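Local structure of DUF1881 domain-containing protein (Neurospora crassa, 5Z6D) at residues L96-T101 with E197-D202; A104-S109 with S124-E129; L110-R115 with T145-R150; V156-G161 with P183-S188; S162-W167 with V177-W182. The protein is of unknown function but joins a betagamma-crystallin domain to an Ig-like domain, contacts between the two apparently leaving the calcium-binding site of the former inoperative. The protein carries 1 engineered substitution. All blocks are in the same frame, centred on the assembly; numbering follows the deposited sequence.

Interaction 1 of 5, residues L96-T101 with E197-D202; sequences LFKDAT and EVTLVD
Glu-197 lies within a parallel pairing of strands 91-99 and 195-200 in the mixed sheet of the Ig-like domain. It crosses Lys-98 obliquely, with CG of Glu-197 3.8 Å from CG of Lys-98. The lysine bends at chi2 (-56°) and carries NZ to Gly-127 O, so Lys-98 NZ stays 5.7 Å from Glu-197 OE2. Val-198 N donates to Leu-96 O at 2.8 Å, and its O accepts from Lys-98 N along a nearly straight path (172°). That same O of Val-198 meets the edge of the Phe-97 ring, 3.3 Å from CD1. OG1 of Thr-199 lies 3.7 Å from CB of Lys-98. Leu-200 N then donates to Lys-98 O, and Leu-200 O accepts from Ala-100 N at 2.9 Å. At Val-201, Thr-101 CG2 packs on backbone C. At the ladder's end, Asp-99 OD1 accepts from both Thr-101 N, forming an Asx turn, and Thr-101 OG1, the latter at 2.5 Å. Two donors on one buried carboxylate oxygen would probably favour its charged form.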
# COMPACT_ATOMS: atom_id res chain seq x y z
N LEU A 96 0.57 0.32 9.11
CA LEU A 96 0.92 1.52 9.87
C LEU A 96 1.78 1.08 11.06
O LEU A 96 1.38 0.20 11.83
CB LEU A 96 -0.33 2.27 10.33
CG LEU A 96 -0.13 3.64 10.98
CD1 LEU A 96 0.42 4.62 9.96
CD2 LEU A 96 -1.43 4.14 11.56
N PHE A 97 2.95 1.70 11.22
CA PHE A 97 3.94 1.25 12.20
C PHE A 97 3.91 2.10 13.47
O PHE A 97 4.14 3.31 13.43
CB PHE A 97 5.34 1.28 11.58
CG PHE A 97 6.43 0.73 12.48
CD1 PHE A 97 6.21 -0.40 13.26
CD2 PHE A 97 7.69 1.32 12.51
CE1 PHE A 97 7.23 -0.92 14.07
CE2 PHE A 97 8.71 0.81 13.33
CZ PHE A 97 8.48 -0.32 14.10
N LYS A 98 3.63 1.44 14.59
CA LYS A 98 3.54 2.09 15.89
C LYS A 98 4.57 1.52 16.83
O LYS A 98 5.11 0.44 16.61
CB LYS A 98 2.13 1.94 16.49
CG LYS A 98 1.02 2.60 15.67
CD LYS A 98 1.30 4.07 15.42
CE LYS A 98 0.13 4.75 14.71
NZ LYS A 98 0.50 6.12 14.25
N ASP A 99 4.83 2.28 17.89
CA ASP A 99 5.81 1.92 18.89
C ASP A 99 5.20 2.13 20.27
O ASP A 99 4.82 3.25 20.62
CB ASP A 99 7.07 2.77 18.73
CG ASP A 99 7.98 2.68 19.94
OD1 ASP A 99 8.05 1.59 20.55
OD2 ASP A 99 8.63 3.69 20.27
N ALA A 100 5.12 1.06 21.04
CA ALA A 100 4.52 1.13 22.38
C ALA A 100 5.58 1.16 23.47
O ALA A 100 5.24 1.12 24.66
CB ALA A 100 3.59 -0.05 22.59
N THR A 101 6.85 1.25 23.08
CA THR A 101 7.95 1.15 24.05
C THR A 101 8.47 2.49 24.56
O THR A 101 9.48 2.54 25.29
CB THR A 101 9.15 0.38 23.45
OG1 THR A 101 9.75 1.16 22.40
CG2 THR A 101 8.71 -0.97 22.90
N GLU A 197 -2.22 -2.47 11.73
CA GLU A 197 -1.34 -1.69 12.58
C GLU A 197 -0.29 -2.64 13.13
O GLU A 197 -0.62 -3.64 13.76
CB GLU A 197 -2.13 -1.02 13.70
CG GLU A 197 -1.63 0.35 14.11
CD GLU A 197 -2.58 1.04 15.07
OE1 GLU A 197 -2.59 0.67 16.26
OE2 GLU A 197 -3.33 1.94 14.62
N VAL A 198 0.98 -2.36 12.84
CA VAL A 198 2.05 -3.20 13.34
C VAL A 198 2.74 -2.43 14.44
O VAL A 198 3.21 -1.32 14.20
CB VAL A 198 3.02 -3.59 12.22
CG1 VAL A 198 4.25 -4.32 12.80
CG2 VAL A 198 2.30 -4.43 11.16
N THR A 199 2.79 -3.00 15.64
CA THR A 199 3.27 -2.29 16.81
C THR A 199 4.52 -2.94 17.40
O THR A 199 4.56 -4.16 17.60
CB THR A 199 2.19 -2.21 17.90
OG1 THR A 199 1.04 -1.50 17.39
CG2 THR A 199 2.72 -1.47 19.12
N LEU A 200 5.54 -2.12 17.64
CA LEU A 200 6.72 -2.58 18.38
C LEU A 200 6.38 -2.67 19.87
O LEU A 200 6.15 -1.65 20.52
CB LEU A 200 7.91 -1.63 18.17
CG LEU A 200 9.23 -2.09 18.80
CD1 LEU A 200 9.80 -3.30 18.06
CD2 LEU A 200 10.24 -0.97 18.84
N VAL A 201 6.32 -3.88 20.40
CA VAL A 201 5.90 -4.06 21.79
C VAL A 201 7.10 -4.32 22.71
O VAL A 201 7.00 -4.26 23.93
CB VAL A 201 4.87 -5.20 21.93
CG1 VAL A 201 3.53 -4.79 21.30
CG2 VAL A 201 5.40 -6.48 21.31
N ASP A 202 8.25 -4.60 22.10
CA ASP A 202 9.47 -4.88 22.85
C ASP A 202 10.67 -4.39 22.05
O ASP A 202 10.80 -4.73 20.88
CB ASP A 202 9.57 -6.38 23.14
CG ASP A 202 10.88 -6.77 23.81
OD1 ASP A 202 11.52 -5.90 24.43
OD2 ASP A 202 11.25 -7.96 23.72

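Interaction 2 of 5, residues A104-S109 with S124-E129; sequences ADKQYS and SNDGDE
Three hydrogen bonds, all ending on Ser-124, hold the 124-129 loop to residues 104-109. Lys-106 N donates to Ser-124 O at 2.8 Å, in the carbonyl plane. Ser-124 N donates to Tyr-108 O at 2.9 Å. The third uses the hydroxyl: with chi1 at 54°, OG of Ser-124 sits in the crowded position between the backbone N and the carbonyl carbon, where Tyr-108 N reaches it at 3.0 Å. A water that donates to Ala-104 O accepts from the same OG. A second water bridges Asp-105 OD1 and Asn-125 ND2, while OD1 of Asn-125 accepts from the backbone N of Asp-99 on the neighbouring strand. A type II beta turn from Ala-104 to Gln-107 is closed by Gln-107 N on Ala-104 O, and the side-chain OE1 of Gln-107 takes Ala-104 N on a lone pair. In the packing, Ser-124 OG lies near the plane of the Tyr-108 ring at its edge, 3.9 Å from CD2 of Tyr-108. Farther out, the Lys-106 chain runs obliquely across the Asp-126 carboxylate, its CD 3.5 Å from OD1 of Asp-126. NZ of Lys-106 ends 4.1 Å from Asp-126 OD2, and it also makes a cation-pi contact with Tyr-123. The polar link thus runs through one buried serine bonded at N, O and OG, while the exposed Lys-106 and Asp-126 charges probably add only weak attraction.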
# COMPACT_ATOMS: atom_id res chain seq x y z
N ALA A 104 10.81 8.08 20.70
CA ALA A 104 10.50 9.31 19.99
C ALA A 104 9.85 9.00 18.65
O ALA A 104 9.97 7.89 18.14
CB ALA A 104 11.76 10.15 19.78
N ASP A 105 9.16 9.98 18.08
CA ASP A 105 8.66 9.84 16.72
C ASP A 105 9.78 9.49 15.78
O ASP A 105 10.85 10.11 15.81
CB ASP A 105 7.98 11.13 16.26
CG ASP A 105 6.62 11.30 16.86
OD1 ASP A 105 6.27 10.51 17.77
OD2 ASP A 105 5.90 12.23 16.42
N LYS A 106 9.53 8.47 14.95
CA LYS A 106 10.47 7.99 13.94
C LYS A 106 11.73 7.39 14.54
O LYS A 106 12.72 7.25 13.84
CB LYS A 106 10.85 9.10 12.95
CG LYS A 106 9.65 9.84 12.35
CD LYS A 106 10.06 10.78 11.22
CE LYS A 106 10.51 10.01 9.99
NZ LYS A 106 10.66 10.90 8.81
N GLN A 107 11.69 7.03 15.82
CA GLN A 107 12.87 6.41 16.42
C GLN A 107 13.13 5.03 15.81
O GLN A 107 14.28 4.61 15.67
CB GLN A 107 12.72 6.28 17.93
CG GLN A 107 13.93 5.62 18.57
CD GLN A 107 13.92 5.67 20.09
OE1 GLN A 107 13.29 6.54 20.69
NE2 GLN A 107 14.62 4.74 20.71
N TYR A 108 12.06 4.33 15.44
CA TYR A 108 12.19 3.00 14.86
C TYR A 108 11.71 2.99 13.44
O TYR A 108 10.81 3.74 13.08
CB TYR A 108 11.40 1.97 15.69
CG TYR A 108 11.89 1.88 17.11
CD1 TYR A 108 13.05 1.19 17.42
CD2 TYR A 108 11.21 2.52 18.15
CE1 TYR A 108 13.52 1.12 18.73
CE2 TYR A 108 11.67 2.45 19.46
CZ TYR A 108 12.83 1.75 19.73
OH TYR A 108 13.29 1.67 21.03
N SER A 109 12.33 2.15 12.62
CA SER A 109 11.87 1.94 11.25
C SER A 109 11.52 0.49 11.03
O SER A 109 12.15 -0.42 11.60
CB SER A 109 12.91 2.40 10.24
OG SER A 109 14.14 1.67 10.36
N SER A 124 8.08 4.82 13.01
CA SER A 124 7.17 4.61 14.13
C SER A 124 6.51 5.91 14.58
O SER A 124 7.16 6.97 14.66
CB SER A 124 7.92 3.95 15.31
OG SER A 124 9.07 4.67 15.69
N ASN A 125 5.23 5.82 14.89
CA ASN A 125 4.49 6.94 15.47
C ASN A 125 4.69 8.21 14.65
O ASN A 125 4.95 9.28 15.19
CB ASN A 125 4.92 7.16 16.91
CG ASN A 125 4.68 5.95 17.80
OD1 ASN A 125 3.95 5.03 17.43
ND2 ASN A 125 5.30 5.94 18.98
N ASP A 126 4.58 8.06 13.33
CA ASP A 126 4.96 9.10 12.37
C ASP A 126 3.72 9.70 11.70
O ASP A 126 3.79 10.25 10.60
CB ASP A 126 5.93 8.51 11.34
CG ASP A 126 6.52 9.56 10.40
OD1 ASP A 126 6.58 10.75 10.79
OD2 ASP A 126 6.92 9.18 9.28
N GLY A 127 2.59 9.60 12.37
CA GLY A 127 1.35 10.12 11.83
C GLY A 127 0.40 9.00 11.49
O GLY A 127 0.50 7.91 12.05
N ASP A 128 -0.50 9.26 10.54
CA ASP A 128 -1.59 8.34 10.28
C ASP A 128 -1.60 7.76 8.87
O ASP A 128 -2.50 7.00 8.53
CB ASP A 128 -2.93 9.05 10.53
CG ASP A 128 -3.01 9.66 11.91
OD1 ASP A 128 -2.48 9.05 12.87
OD2 ASP A 128 -3.61 10.75 12.04
N GLU A 129 -0.61 8.10 8.04
CA GLU A 129 -0.62 7.60 6.67
C GLU A 129 -0.11 6.17 6.62
O GLU A 129 1.02 5.89 7.02
CB GLU A 129 0.23 8.48 5.75
CG GLU A 129 -0.41 9.82 5.43
CD GLU A 129 0.26 10.52 4.27
OE1 GLU A 129 1.22 11.28 4.50
OE2 GLU A 129 -0.18 10.30 3.12
O HOH W 1 8.58 5.56 18.25
O HOH W 2 6.50 8.45 19.70

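Interaction 3 of 5, residues L110-R115 with T145-R150; sequences LKVDAR and TAVYVR
Strands 108-112 and 143-151 are antiparallel neighbours in the five-stranded sheet of the Ig-like sandwich, their local axes at 164°. Lys-111 and Tyr-148 form a hydrogen-bonded pair, with Lys-111 N to Tyr-148 O and Tyr-148 N to Lys-111 O both 2.9 Å. In the tyrosine side chain, CB rests 4.2 Å from CB of Lys-111. With chi1 at -51°, CG is anti to the carbonyl carbon, and the ring runs alongside the extended lysine. CD2 of Tyr-148 then lies 4.0 Å from CD of Lys-111, while Lys-111 O stands near the ring plane at the edge. CE2 of Tyr-148 comes next to OD2 of Asp-113, 3.4 Å away, with carboxylate and ring planes 60° apart. At the tip, the hydroxyl shares a water with that carboxylate. An alanine at Tyr-148 would probably lose this water-mediated link and uncover the aliphatic part of Lys-111. On the other face of the sheet Leu-110 CD1 packs against Val-149 CG2. Separately, the Val-112 and Thr-145 side chains cross at about a right angle, CG1 against CG2. Asp-113, whose N donates to Ala-146 O, centres an inverse gamma turn, and a water donating to its O accepts from Ala-146 N at 3.0 Å.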
# COMPACT_ATOMS: atom_id res chain seq x y z
N LEU A 110 10.51 0.29 10.20
CA LEU A 110 10.10 -1.00 9.71
C LEU A 110 10.27 -0.97 8.19
O LEU A 110 9.54 -0.27 7.48
CB LEU A 110 8.66 -1.29 10.10
CG LEU A 110 8.04 -2.55 9.51
CD1 LEU A 110 8.74 -3.78 10.05
CD2 LEU A 110 6.55 -2.55 9.85
N LYS A 111 11.29 -1.67 7.70
CA LYS A 111 11.53 -1.80 6.28
C LYS A 111 10.85 -3.06 5.77
O LYS A 111 11.04 -4.15 6.33
CB LYS A 111 13.03 -1.85 5.99
CG LYS A 111 13.39 -1.97 4.52
CD LYS A 111 14.90 -2.14 4.34
CE LYS A 111 15.27 -2.31 2.88
NZ LYS A 111 16.61 -2.95 2.72
N VAL A 112 10.05 -2.91 4.72
CA VAL A 112 9.30 -4.01 4.17
C VAL A 112 9.69 -4.16 2.71
O VAL A 112 9.45 -3.26 1.91
CB VAL A 112 7.77 -3.77 4.29
CG1 VAL A 112 7.01 -4.96 3.76
CG2 VAL A 112 7.37 -3.50 5.73
N ASP A 113 10.36 -5.26 2.37
CA ASP A 113 10.90 -5.39 1.02
C ASP A 113 9.89 -5.97 0.06
O ASP A 113 10.05 -7.09 -0.43
CB ASP A 113 12.15 -6.27 1.03
CG ASP A 113 13.41 -5.48 1.31
OD1 ASP A 113 13.35 -4.23 1.28
OD2 ASP A 113 14.47 -6.11 1.54
N ALA A 114 8.83 -5.21 -0.21
CA ALA A 114 7.77 -5.67 -1.08
C ALA A 114 8.23 -5.73 -2.53
O ALA A 114 8.60 -4.71 -3.12
CB ALA A 114 6.57 -4.76 -0.96
N ARG A 115 8.19 -6.92 -3.11
CA ARG A 115 8.77 -7.07 -4.43
C ARG A 115 7.82 -6.59 -5.53
O ARG A 115 8.27 -6.25 -6.63
CB ARG A 115 9.20 -8.52 -4.66
CG ARG A 115 10.32 -8.94 -3.72
CD ARG A 115 10.81 -10.35 -4.01
NE ARG A 115 11.69 -10.41 -5.18
CZ ARG A 115 12.52 -11.41 -5.43
NH1 ARG A 115 12.61 -12.44 -4.60
NH2 ARG A 115 13.28 -11.38 -6.52
N THR A 145 7.35 -11.65 2.56
CA THR A 145 8.06 -10.39 2.35
C THR A 145 9.01 -10.13 3.50
O THR A 145 8.63 -10.20 4.67
CB THR A 145 7.07 -9.21 2.19
OG1 THR A 145 6.22 -9.46 1.07
CG2 THR A 145 7.82 -7.92 1.97
N ALA A 146 10.27 -9.84 3.19
CA ALA A 146 11.25 -9.64 4.25
C ALA A 146 10.98 -8.36 5.01
O ALA A 146 10.57 -7.36 4.42
CB ALA A 146 12.65 -9.62 3.66
N VAL A 147 11.20 -8.39 6.32
CA VAL A 147 11.05 -7.18 7.13
C VAL A 147 12.26 -6.96 8.04
O VAL A 147 12.94 -7.91 8.47
CB VAL A 147 9.77 -7.19 8.01
CG1 VAL A 147 8.50 -7.21 7.16
CG2 VAL A 147 9.79 -8.36 8.97
N TYR A 148 12.53 -5.69 8.35
CA TYR A 148 13.70 -5.32 9.15
C TYR A 148 13.28 -4.21 10.10
O TYR A 148 12.76 -3.19 9.67
CB TYR A 148 14.87 -4.84 8.28
CG TYR A 148 15.24 -5.78 7.13
CD1 TYR A 148 16.32 -6.64 7.24
CD2 TYR A 148 14.50 -5.79 5.95
CE1 TYR A 148 16.65 -7.50 6.20
CE2 TYR A 148 14.82 -6.65 4.91
CZ TYR A 148 15.89 -7.50 5.04
OH TYR A 148 16.21 -8.35 4.00
N VAL A 149 13.53 -4.42 11.39
CA VAL A 149 13.16 -3.45 12.41
C VAL A 149 14.42 -2.87 13.01
O VAL A 149 15.23 -3.61 13.62
CB VAL A 149 12.35 -4.07 13.55
CG1 VAL A 149 11.91 -2.97 14.52
CG2 VAL A 149 11.14 -4.82 12.99
N ARG A 150 14.58 -1.55 12.86
CA ARG A 150 15.81 -0.89 13.26
C ARG A 150 15.55 0.27 14.20
O ARG A 150 14.55 0.97 14.06
CB ARG A 150 16.57 -0.39 12.03
CG ARG A 150 18.00 -0.06 12.29
CD ARG A 150 18.60 0.60 11.07
NE ARG A 150 20.04 0.84 11.23
CZ ARG A 150 20.78 1.53 10.37
NH1 ARG A 150 20.21 2.08 9.30
NH2 ARG A 150 22.08 1.69 10.58
O HOH W 3 10.97 -9.58 0.32
O HOH W 4 15.23 -8.42 1.70
O HOH W 5 7.37 -9.41 -1.62

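Interaction 4 of 5, residues V156-G161 with P183-S188; sequences VYIAVG and PKQLKS
Ile-158 and Gln-185 slide past each other in opposite directions. The glutamine leaves its backbone with CG anti to the carbonyl carbon, then bends at chi2 (92°), laying its amide beside the isoleucine methyl. CG2 of Ile-158, anti to its own backbone N, touches CG of Gln-185 at 3.8 Å. Ala-159 points its CB toward two neighbours, 3.5 Å from OE1 of Gln-185 and 3.6 Å from CB of Pro-183. NE2 of Gln-185 is bonded to Lys-204 O and Ser-206 OG, near the modelled end of the chain. An alanine at Gln-185 would probably loosen that chain end, losing both amide bonds and most of the packing on Ile-158 CG2. Gly-161 faces the proline ring, where a side chain would crowd CD of Pro-183. The 183-188 side is shaped by a type I turn, Leu-186 N on Pro-183 O at 3.0 Å. Ile-158 and Ala-159, both facing Val-149, form a classic beta bulge, here packed against the turn that leads into the opposing sheet of an Ig-like sandwich.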
# COMPACT_ATOMS: atom_id res chain seq x y z
N VAL A 156 21.03 0.27 15.55
CA VAL A 156 20.96 -1.14 15.91
C VAL A 156 19.67 -1.82 15.44
O VAL A 156 18.58 -1.29 15.64
CB VAL A 156 21.06 -1.31 17.44
CG1 VAL A 156 21.10 -2.79 17.81
CG2 VAL A 156 22.30 -0.60 17.97
N TYR A 157 19.82 -2.99 14.83
CA TYR A 157 18.65 -3.75 14.41
C TYR A 157 18.01 -4.48 15.58
O TYR A 157 18.67 -5.20 16.33
CB TYR A 157 19.01 -4.74 13.30
CG TYR A 157 19.08 -4.05 11.96
CD1 TYR A 157 17.91 -3.80 11.25
CD2 TYR A 157 20.29 -3.60 11.44
CE1 TYR A 157 17.95 -3.15 10.04
CE2 TYR A 157 20.34 -2.95 10.22
CZ TYR A 157 19.16 -2.72 9.53
OH TYR A 157 19.18 -2.07 8.32
N ILE A 158 16.71 -4.26 15.74
CA ILE A 158 15.96 -4.92 16.79
C ILE A 158 15.64 -6.31 16.31
O ILE A 158 15.77 -7.29 17.05
CB ILE A 158 14.65 -4.20 17.11
CG1 ILE A 158 14.91 -2.81 17.66
CG2 ILE A 158 13.80 -5.02 18.08
CD1 ILE A 158 13.65 -2.15 18.13
N ALA A 159 15.20 -6.40 15.06
CA ALA A 159 14.81 -7.72 14.56
C ALA A 159 14.83 -7.78 13.07
O ALA A 159 14.63 -6.79 12.39
CB ALA A 159 13.42 -8.08 15.07
N VAL A 160 15.07 -8.97 12.54
CA VAL A 160 15.05 -9.19 11.11
C VAL A 160 14.23 -10.45 10.90
O VAL A 160 14.35 -11.40 11.66
CB VAL A 160 16.47 -9.33 10.55
CG1 VAL A 160 16.44 -9.84 9.12
CG2 VAL A 160 17.19 -7.99 10.64
N GLY A 161 13.35 -10.44 9.91
CA GLY A 161 12.56 -11.63 9.64
C GLY A 161 11.71 -11.44 8.41
O GLY A 161 12.17 -10.90 7.41
N PRO A 183 9.00 -11.35 13.63
CA PRO A 183 9.70 -10.87 14.83
C PRO A 183 8.79 -10.87 16.06
O PRO A 183 7.71 -10.26 16.02
CB PRO A 183 10.12 -9.45 14.45
CG PRO A 183 10.20 -9.46 12.96
CD PRO A 183 9.09 -10.38 12.52
N LYS A 184 9.20 -11.54 17.13
CA LYS A 184 8.37 -11.61 18.32
C LYS A 184 8.19 -10.23 18.95
O LYS A 184 7.27 -10.00 19.73
CB LYS A 184 8.97 -12.57 19.34
CG LYS A 184 9.14 -13.99 18.82
CD LYS A 184 9.61 -14.94 19.91
CE LYS A 184 9.75 -16.36 19.39
NZ LYS A 184 10.93 -16.53 18.49
N GLN A 185 9.08 -9.30 18.59
CA GLN A 185 8.98 -7.92 19.06
C GLN A 185 7.82 -7.14 18.46
O GLN A 185 7.52 -6.06 18.93
CB GLN A 185 10.27 -7.16 18.74
CG GLN A 185 11.49 -7.66 19.50
CD GLN A 185 12.27 -8.71 18.72
OE1 GLN A 185 11.73 -9.36 17.83
NE2 GLN A 185 13.54 -8.87 19.06
N LEU A 186 7.20 -7.67 17.41
CA LEU A 186 6.10 -6.99 16.74
C LEU A 186 4.76 -7.68 16.98
O LEU A 186 4.70 -8.91 17.09
CB LEU A 186 6.34 -6.93 15.23
CG LEU A 186 7.60 -6.22 14.72
CD1 LEU A 186 7.74 -6.39 13.21
CD2 LEU A 186 7.56 -4.74 15.12
N LYS A 187 3.70 -6.88 17.04
CA LYS A 187 2.34 -7.40 17.06
C LYS A 187 1.53 -6.77 15.94
O LYS A 187 1.56 -5.56 15.78
CB LYS A 187 1.68 -7.12 18.41
CG LYS A 187 1.41 -8.35 19.25
CD LYS A 187 0.22 -9.13 18.70
CE LYS A 187 -0.17 -10.27 19.63
NZ LYS A 187 -1.45 -10.89 19.22
N SER A 188 0.81 -7.57 15.17
CA SER A 188 -0.07 -6.99 14.16
C SER A 188 -1.50 -6.99 14.67
O SER A 188 -1.91 -7.90 15.39
CB SER A 188 0.04 -7.73 12.83
OG SER A 188 -0.53 -9.02 12.90

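Interaction 5 of 5, residues S162-W167 with V177-W182; sequences SVYFEW and VENEHW
The Asn-179 side chain starts from a chi1 of 58°, which places CG between the backbone N and the carbonyl carbon. From there OD1 curls back and accepts from His-181 N on a lone pair, at 3.0 Å, making an Asx turn. The amide's other end, ND2, is turned to Tyr-164, 3.7 Å from its CB, with ring and amide planes 39° apart. Tyr-164 itself has CG anti to the backbone N (chi1 -177°) and lies side by side with Val-177, whose CB meets the ring edge, in plane, 3.7 Å from CD2 of Tyr-164. In the backbone of that pair, Val-177 N donates to Tyr-164 O at 2.8 Å, nearly along the C=O axis. CG2 of the same valine reaches CD of Glu-166, whose chain is extended beyond CG. Here strand 157-168, in the five-stranded sheet of the Ig-like domain, borders the loop that leaves strand 173-177 and crosses toward the other sheet; a type I turn from Asn-179 to Trp-182 shapes it. Ser-162 N donates to His-181 O from well above the carbonyl plane, at 3.1 Å. The serine hydroxyl, likewise between its backbone N and carbonyl carbon, touches CB of His-181 at 3.3 Å. Trp-182, CG anti to its backbone N, lies alongside Val-163: CZ3 of Trp-182 is 3.6 Å from CG2 of Val-163. CG of Glu-178 sits over one indole face, toward its rim, and NE1 bonds Leu-186 O.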
# COMPACT_ATOMS: atom_id res chain seq x y z
N SER A 162 10.49 -11.93 8.48
CA SER A 162 9.59 -11.79 7.35
C SER A 162 8.14 -11.86 7.79
O SER A 162 7.83 -12.25 8.91
CB SER A 162 9.86 -12.86 6.29
OG SER A 162 9.69 -14.16 6.84
N VAL A 163 7.26 -11.43 6.89
CA VAL A 163 5.83 -11.51 7.10
C VAL A 163 5.26 -12.39 5.99
O VAL A 163 5.75 -12.37 4.86
CB VAL A 163 5.16 -10.11 7.10
CG1 VAL A 163 5.34 -9.40 5.75
CG2 VAL A 163 3.68 -10.21 7.48
N TYR A 164 4.24 -13.17 6.33
CA TYR A 164 3.59 -14.07 5.40
C TYR A 164 2.14 -13.62 5.25
O TYR A 164 1.40 -13.56 6.22
CB TYR A 164 3.70 -15.51 5.91
CG TYR A 164 3.12 -16.59 5.01
CD1 TYR A 164 3.78 -16.99 3.85
CD2 TYR A 164 1.94 -17.23 5.33
CE1 TYR A 164 3.27 -17.99 3.04
CE2 TYR A 164 1.41 -18.23 4.53
CZ TYR A 164 2.08 -18.60 3.38
OH TYR A 164 1.55 -19.59 2.58
N PHE A 165 1.76 -13.25 4.03
CA PHE A 165 0.38 -12.89 3.70
C PHE A 165 -0.32 -14.04 3.01
O PHE A 165 0.24 -14.68 2.12
CB PHE A 165 0.33 -11.68 2.78
CG PHE A 165 0.97 -10.44 3.34
CD1 PHE A 165 0.44 -9.81 4.45
CD2 PHE A 165 2.09 -9.90 2.73
CE1 PHE A 165 1.02 -8.66 4.95
CE2 PHE A 165 2.67 -8.74 3.22
CZ PHE A 165 2.13 -8.12 4.33
N GLU A 166 -1.56 -14.29 3.40
CA GLU A 166 -2.33 -15.30 2.68
C GLU A 166 -3.77 -14.85 2.55
O GLU A 166 -4.26 -14.11 3.38
CB GLU A 166 -2.24 -16.67 3.37
CG GLU A 166 -2.94 -16.76 4.71
CD GLU A 166 -2.88 -18.17 5.30
OE1 GLU A 166 -2.15 -19.02 4.74
OE2 GLU A 166 -3.55 -18.42 6.32
N TRP A 167 -4.44 -15.30 1.49
CA TRP A 167 -5.85 -14.99 1.34
C TRP A 167 -6.69 -15.88 2.23
O TRP A 167 -6.52 -17.10 2.25
CB TRP A 167 -6.29 -15.14 -0.11
CG TRP A 167 -7.67 -14.60 -0.31
CD1 TRP A 167 -8.84 -15.30 -0.28
CD2 TRP A 167 -8.03 -13.23 -0.54
NE1 TRP A 167 -9.91 -14.46 -0.49
CE2 TRP A 167 -9.44 -13.18 -0.65
CE3 TRP A 167 -7.30 -12.05 -0.67
CZ2 TRP A 167 -10.13 -11.99 -0.88
CZ3 TRP A 167 -7.98 -10.86 -0.90
CH2 TRP A 167 -9.39 -10.84 -1.00
N VAL A 177 0.03 -13.91 8.69
CA VAL A 177 0.34 -15.09 9.48
C VAL A 177 1.64 -14.87 10.23
O VAL A 177 2.70 -14.72 9.62
CB VAL A 177 0.45 -16.33 8.60
CG1 VAL A 177 0.67 -17.56 9.47
CG2 VAL A 177 -0.80 -16.49 7.76
N GLU A 178 1.56 -14.82 11.55
CA GLU A 178 2.74 -14.64 12.38
C GLU A 178 3.41 -15.99 12.65
O GLU A 178 3.10 -16.65 13.64
CB GLU A 178 2.37 -13.95 13.70
CG GLU A 178 1.63 -12.63 13.53
CD GLU A 178 1.62 -11.80 14.81
OE1 GLU A 178 2.08 -12.31 15.86
OE2 GLU A 178 1.17 -10.63 14.77
N ASN A 179 4.33 -16.39 11.77
CA ASN A 179 5.02 -17.66 11.95
C ASN A 179 6.39 -17.47 12.60
O ASN A 179 6.64 -16.44 13.22
CB ASN A 179 5.15 -18.40 10.61
CG ASN A 179 5.88 -17.59 9.55
OD1 ASN A 179 6.82 -16.85 9.84
ND2 ASN A 179 5.45 -17.75 8.30
N GLU A 180 7.27 -18.46 12.48
CA GLU A 180 8.52 -18.43 13.24
C GLU A 180 9.50 -17.37 12.74
O GLU A 180 10.49 -17.09 13.41
CB GLU A 180 9.18 -19.82 13.23
CG GLU A 180 10.15 -20.07 12.08
CD GLU A 180 9.45 -20.40 10.77
OE1 GLU A 180 8.19 -20.40 10.73
OE2 GLU A 180 10.16 -20.68 9.78
N HIS A 181 9.23 -16.77 11.58
CA HIS A 181 10.11 -15.72 11.07
C HIS A 181 9.58 -14.32 11.36
O HIS A 181 10.29 -13.32 11.21
CB HIS A 181 10.35 -15.91 9.57
CG HIS A 181 11.26 -17.05 9.25
ND1 HIS A 181 12.53 -17.16 9.79
CD2 HIS A 181 11.09 -18.14 8.47
CE1 HIS A 181 13.10 -18.26 9.34
NE2 HIS A 181 12.24 -18.88 8.54
N TRP A 182 8.33 -14.24 11.82
CA TRP A 182 7.77 -12.97 12.26
C TRP A 182 8.43 -12.56 13.58
O TRP A 182 8.43 -13.34 14.53
CB TRP A 182 6.26 -13.06 12.42
CG TRP A 182 5.62 -11.86 13.05
CD1 TRP A 182 5.31 -11.68 14.37
CD2 TRP A 182 5.19 -10.67 12.38
NE1 TRP A 182 4.72 -10.45 14.56
CE2 TRP A 182 4.63 -9.81 13.35
CE3 TRP A 182 5.22 -10.24 11.04
CZ2 TRP A 182 4.11 -8.56 13.03
CZ3 TRP A 182 4.70 -9.00 10.73
CH2 TRP A 182 4.16 -8.17 11.72
O HOH W 6 7.23 -15.29 6.94
O HOH W 7 5.70 -14.46 9.34

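All five contacts belong to the Ig-like half of the protein, away from the calcium-site residues of the crystallin domain. Interaction 1 closes the longest loop along the chain and encloses the others; interactions 2 and 3 alternate, and interaction 5 nests inside interaction 4. Interaction 1 joins two strands of the mixed sheet, and interaction 3 two strands of the facing five-stranded sheet; their centres lie about 14 Å apart, and the contacts meet where Phe-97 packs on Leu-110 and Leu-200 on Val-149. Interactions 4 and 5, with centres about 12 Å apart, share strand 157-168. Interactions 2 and 5 lie about 23 Å apart between centres without touching. Together the contacts join both sheets and their connecting loops into one sandwich.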